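Side-chain contacts in ALDH21) (Physcomitrella patens subsp. patens, PDB 5MZ5), which is an NADP(+)-dependent succinic semialdehyde dehydrogenase of the aldehyde dehydrogenase family: residues 162-165 / 166-169; 474-477 / 478-481. All coordinates share one frame; numbering follows the deposited sequence.

Contact 1 (162-165 / 166-169)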
loop_
_atom_site.group_PDB
_atom_site.type_symbol
_atom_site.label_atom_id
_atom_site.label_comp_id
_atom_site.label_asym_id
_atom_site.label_seq_id
_atom_site.Cartn_x
_atom_site.Cartn_y
_atom_site.Cartn_z
ATOM N N ASP A 162 -0.465 -14.588 -12.912
ATOM C CA ASP A 162 0.103 -15.020 -14.196
ATOM C C ASP A 162 1.500 -14.407 -14.363
ATOM O O ASP A 162 1.762 -13.644 -15.287
ATOM C CB ASP A 162 -0.854 -14.681 -15.360
ATOM C CG ASP A 162 -1.248 -13.208 -15.519
ATOM O OD1 ASP A 162 -1.231 -12.467 -14.509
ATOM O OD2 ASP A 162 -1.560 -12.800 -16.652
ATOM N N ILE A 163 2.395 -14.775 -13.449
ATOM C CA ILE A 163 3.780 -14.282 -13.360
ATOM C C ILE A 163 4.721 -14.998 -14.323
ATOM O O ILE A 163 5.825 -14.522 -14.554
ATOM C CB ILE A 163 4.319 -14.312 -11.892
ATOM C CG1 ILE A 163 4.322 -15.764 -11.319
ATOM C CG2 ILE A 163 3.545 -13.310 -11.009
ATOM C CD1 ILE A 163 5.179 -16.007 -10.014
ATOM N N SER A 164 4.291 -16.148 -14.849
ATOM C CA SER A 164 5.028 -16.978 -15.806
ATOM C C SER A 164 3.996 -17.723 -16.655
ATOM O O SER A 164 2.814 -17.726 -16.293
ATOM C CB SER A 164 5.999 -17.925 -15.094
ATOM O OG SER A 164 5.330 -18.800 -14.203
ATOM N N ALA A 165 4.418 -18.283 -17.803
ATOM C CA ALA A 165 3.554 -18.980 -18.761
ATOM C C ALA A 165 2.758 -20.135 -18.169
ATOM O O ALA A 165 1.595 -20.309 -18.543
ATOM C CB ALA A 165 4.355 -19.447 -19.974
ATOM N N ARG A 166 3.369 -20.908 -17.237
ATOM C CA ARG A 166 2.702 -22.028 -16.569
ATOM C C ARG A 166 1.502 -21.552 -15.698
ATOM O O ARG A 166 0.556 -22.315 -15.463
ATOM C CB ARG A 166 3.715 -22.890 -15.772
ATOM C CG ARG A 166 4.580 -22.110 -14.756
ATOM C CD ARG A 166 5.232 -22.952 -13.643
ATOM N NE ARG A 166 4.306 -23.899 -13.004
ATOM C CZ ARG A 166 3.715 -23.747 -11.816
ATOM N NH1 ARG A 166 2.882 -24.674 -11.359
ATOM N NH2 ARG A 166 4.013 -22.707 -11.042
ATOM N N ASN A 167 1.529 -20.266 -15.287
ATOM C CA ASN A 167 0.507 -19.620 -14.463
ATOM C C ASN A 167 -0.495 -18.769 -15.243
ATOM O O ASN A 167 -1.225 -17.983 -14.634
ATOM C CB ASN A 167 1.159 -18.808 -13.366
ATOM C CG ASN A 167 2.021 -19.637 -12.460
ATOM O OD1 ASN A 167 1.582 -20.628 -11.884
ATOM N ND2 ASN A 167 3.282 -19.258 -12.333
ATOM N N LYS A 168 -0.578 -18.971 -16.564
ATOM C CA LYS A 168 -1.517 -18.283 -17.454
ATOM C C LYS A 168 -2.980 -18.413 -16.959
ATOM O O LYS A 168 -3.396 -19.508 -16.566
ATOM C CB LYS A 168 -1.385 -18.863 -18.882
ATOM C CG LYS A 168 -2.299 -18.206 -19.923
ATOM C CD LYS A 168 -2.290 -18.941 -21.254
ATOM C CE LYS A 168 -3.248 -18.296 -22.236
ATOM N NZ LYS A 168 -2.720 -18.277 -23.630
ATOM N N GLY A 169 -3.721 -17.299 -17.008
ATOM C CA GLY A 169 -5.130 -17.225 -16.650
ATOM C C GLY A 169 -5.418 -17.234 -15.164
ATOM O O GLY A 169 -6.569 -17.430 -14.772
HETATM O O HOH W 1 -2.597 -14.877 -18.302
#
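Ser164, Ala165, Asn167 and Lys168 close the tight turn in the loop that joins strand 156-160 to strand 170-178. Two successive backbone hydrogen bonds make it a short piece of 3-10 helix. Asn167 N gives to Ser164 O at 3.0 Å, and Lys168 N gives to Ala165 O at 3.2 Å. Ser164 OG sits beside the amide of Asn167, with ND2 at 2.8 Å. It also lies against the aliphatic chain of Arg166, OG to CG 3.4 Å. The first torsion of Asn167 (chi1 -60°) sets CG beside its own backbone N, which turns the amide back toward Ser164. Ile163 runs alongside Asn167 and points the same way, its CG1 3.8 Å from Asn167 ND2. Across the mouth of the loop Asp162 CA makes a CA-H...O contact with Asn167 O at 3.3 Å. One water bridges Asp162 and Gly169. It donates to Asp162 OD2 at 2.8 Å and accepts from Gly169 N at 3.0 Å. Asp162 OD2 is thus gripped twice, since it also takes a hydrogen bond from Ala97 N of the third subunit. The second subunit meets Ser164 and Asn167: its Asp142 OD2 is hydrogen-bonded to Ser164 OG, and its Val476 packs on Asn167. The backbone of Gly169 is hydrogen-bonded to Asn511 as the chain enters strand 170-178. Asn167 is buried, while Ala165, Arg166 and Lys168 are exposed. The whole is a strand-to-strand connection closed by a 3-10 turn. It lies at the end of the projecting strands that form the oligomerisation arm of aldehyde dehydrogenases, here wedged between two other subunits.

Contact 2 (474-477 / 478-481)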
loop_
_atom_site.group_PDB
_atom_site.type_symbol
_atom_site.label_atom_id
_atom_site.label_comp_id
_atom_site.label_asym_id
_atom_site.label_seq_id
_atom_site.Cartn_x
_atom_site.Cartn_y
_atom_site.Cartn_z
ATOM N N LEU A 474 8.638 8.438 24.520
ATOM C CA LEU A 474 7.594 8.870 23.606
ATOM C C LEU A 474 6.902 7.721 22.872
ATOM O O LEU A 474 7.552 6.873 22.269
ATOM C CB LEU A 474 8.140 9.920 22.621
ATOM C CG LEU A 474 7.158 10.550 21.615
ATOM C CD1 LEU A 474 6.052 11.339 22.325
ATOM C CD2 LEU A 474 7.907 11.460 20.649
ATOM N N ARG A 475 5.569 7.710 22.934
ATOM C CA ARG A 475 4.728 6.783 22.206
ATOM C C ARG A 475 3.475 7.466 21.651
ATOM O O ARG A 475 2.696 8.047 22.410
ATOM C CB ARG A 475 4.337 5.546 23.038
ATOM C CG ARG A 475 3.556 4.518 22.176
ATOM C CD ARG A 475 2.885 3.449 22.998
ATOM N NE ARG A 475 2.150 2.512 22.149
ATOM C CZ ARG A 475 1.538 1.422 22.594
ATOM N NH1 ARG A 475 1.539 1.134 23.889
ATOM N NH2 ARG A 475 0.942 0.596 21.743
ATOM N N VAL A 476 3.267 7.348 20.330
ATOM C CA VAL A 476 2.052 7.796 19.658
ATOM C C VAL A 476 1.221 6.512 19.523
ATOM O O VAL A 476 1.741 5.481 19.095
ATOM C CB VAL A 476 2.294 8.514 18.303
ATOM C CG1 VAL A 476 0.970 8.988 17.693
ATOM C CG2 VAL A 476 3.241 9.696 18.487
ATOM N N ASP A 477 -0.070 6.575 19.877
ATOM C CA ASP A 477 -0.944 5.401 19.913
ATOM C C ASP A 477 -1.217 4.760 18.527
ATOM O O ASP A 477 -1.743 3.640 18.474
ATOM C CB ASP A 477 -2.225 5.722 20.678
ATOM C CG ASP A 477 -1.923 6.044 22.138
ATOM O OD1 ASP A 477 -1.619 5.110 22.904
ATOM O OD2 ASP A 477 -1.900 7.236 22.487
ATOM N N SER A 478 -0.742 5.403 17.433
ATOM C CA SER A 478 -0.844 4.859 16.084
ATOM C C SER A 478 0.478 4.269 15.560
ATOM O O SER A 478 0.485 3.623 14.506
ATOM C CB SER A 478 -1.372 5.920 15.120
ATOM O OG SER A 478 -0.462 6.997 15.005
ATOM N N GLN A 479 1.598 4.540 16.257
ATOM C CA GLN A 479 2.915 4.074 15.821
ATOM C C GLN A 479 3.096 2.552 16.010
ATOM O O GLN A 479 2.483 1.998 16.932
ATOM C CB GLN A 479 4.020 4.841 16.578
ATOM C CG GLN A 479 4.509 4.151 17.861
ATOM C CD GLN A 479 5.514 4.953 18.616
ATOM O OE1 GLN A 479 5.344 6.160 18.825
ATOM N NE2 GLN A 479 6.577 4.293 19.055
ATOM N N PRO A 480 3.964 1.859 15.221
ATOM C CA PRO A 480 4.240 0.440 15.542
ATOM C C PRO A 480 5.107 0.417 16.811
ATOM O O PRO A 480 6.197 0.994 16.841
ATOM C CB PRO A 480 4.957 -0.088 14.300
ATOM C CG PRO A 480 5.564 1.128 13.656
ATOM C CD PRO A 480 4.769 2.339 14.068
ATOM N N TYR A 481 4.548 -0.119 17.892
ATOM C CA TYR A 481 5.203 -0.145 19.194
ATOM C C TYR A 481 5.518 -1.575 19.626
ATOM O O TYR A 481 4.644 -2.435 19.655
ATOM C CB TYR A 481 4.334 0.604 20.230
ATOM C CG TYR A 481 4.820 0.457 21.657
ATOM C CD1 TYR A 481 5.806 1.296 22.168
ATOM C CD2 TYR A 481 4.307 -0.537 22.489
ATOM C CE1 TYR A 481 6.262 1.156 23.479
ATOM C CE2 TYR A 481 4.776 -0.703 23.790
ATOM C CZ TYR A 481 5.743 0.154 24.286
ATOM O OH TYR A 481 6.194 -0.016 25.577
HETATM O O HOH W 2 1.469 2.670 19.380
#
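Gln479 reaches back with its side-chain oxygen to the backbone of Val476. Val476 N gives to Gln479 OE1 at 2.8 Å, almost straight at 178°, though from above the amide plane. In return Gln479 N gives to Val476 O at 3.0 Å and closes a type I beta turn from Val476 to Gln479. One water accepts from Arg475 NE at 2.9 Å and donates to Val476 O and to Gln479 O, the latter at 2.7 Å. It lies at the guanidinium edge, in plane, and its three bonds tie the arginine to the turn.

The flat face of Arg475 rests on the ring of Tyr481. The planes are 16° apart and Arg475 CZ is 3.9 Å from the Tyr481 ring centroid, an off-centre cation-pi stack. Arg475 CD adds a CH-pi contact over the same ring. The arginine chain is extended, with CG opposite its backbone N (chi1 -174°), which carries the guanidinium over the CG-CD2 side of the Tyr481 ring. Val476 CG1 packs on Ser478 OG at 3.6 Å.

Asp477 is salt-bridged to Arg139 and hydrogen-bonded to His197. Arg475, Tyr481 and Arg139 belong to the succinate site, which holds no succinate in this chain; Tyr481 OH is hydrogen-bonded to a glycerol, probably from the crystallisation liquor. The stack and the water hold the buried guanidinium in one orientation; its presumed positive charge suits a pocket that takes a carboxylate.

In the fold
Contact 1 (162-165 / 166-169) comes first along the chain and contact 2 (474-477 / 478-481) much later. Within one chain their centres are 42 Å apart and their nearest atoms about 29 Å, so they do not touch. Contact 1 sits at the periphery, between strands 156-160 and 170-178. Contact 2 is near the centre of the chain, in the loop between strands 465-468 and 488-489. They meet only through the tetramer: the arm loop of one subunit lies against the succinate-pocket loop of its neighbour. Ile163 packs on Ser478 of the second subunit. Assembly thus places a peripheral loop against a partner's substrate-binding loop.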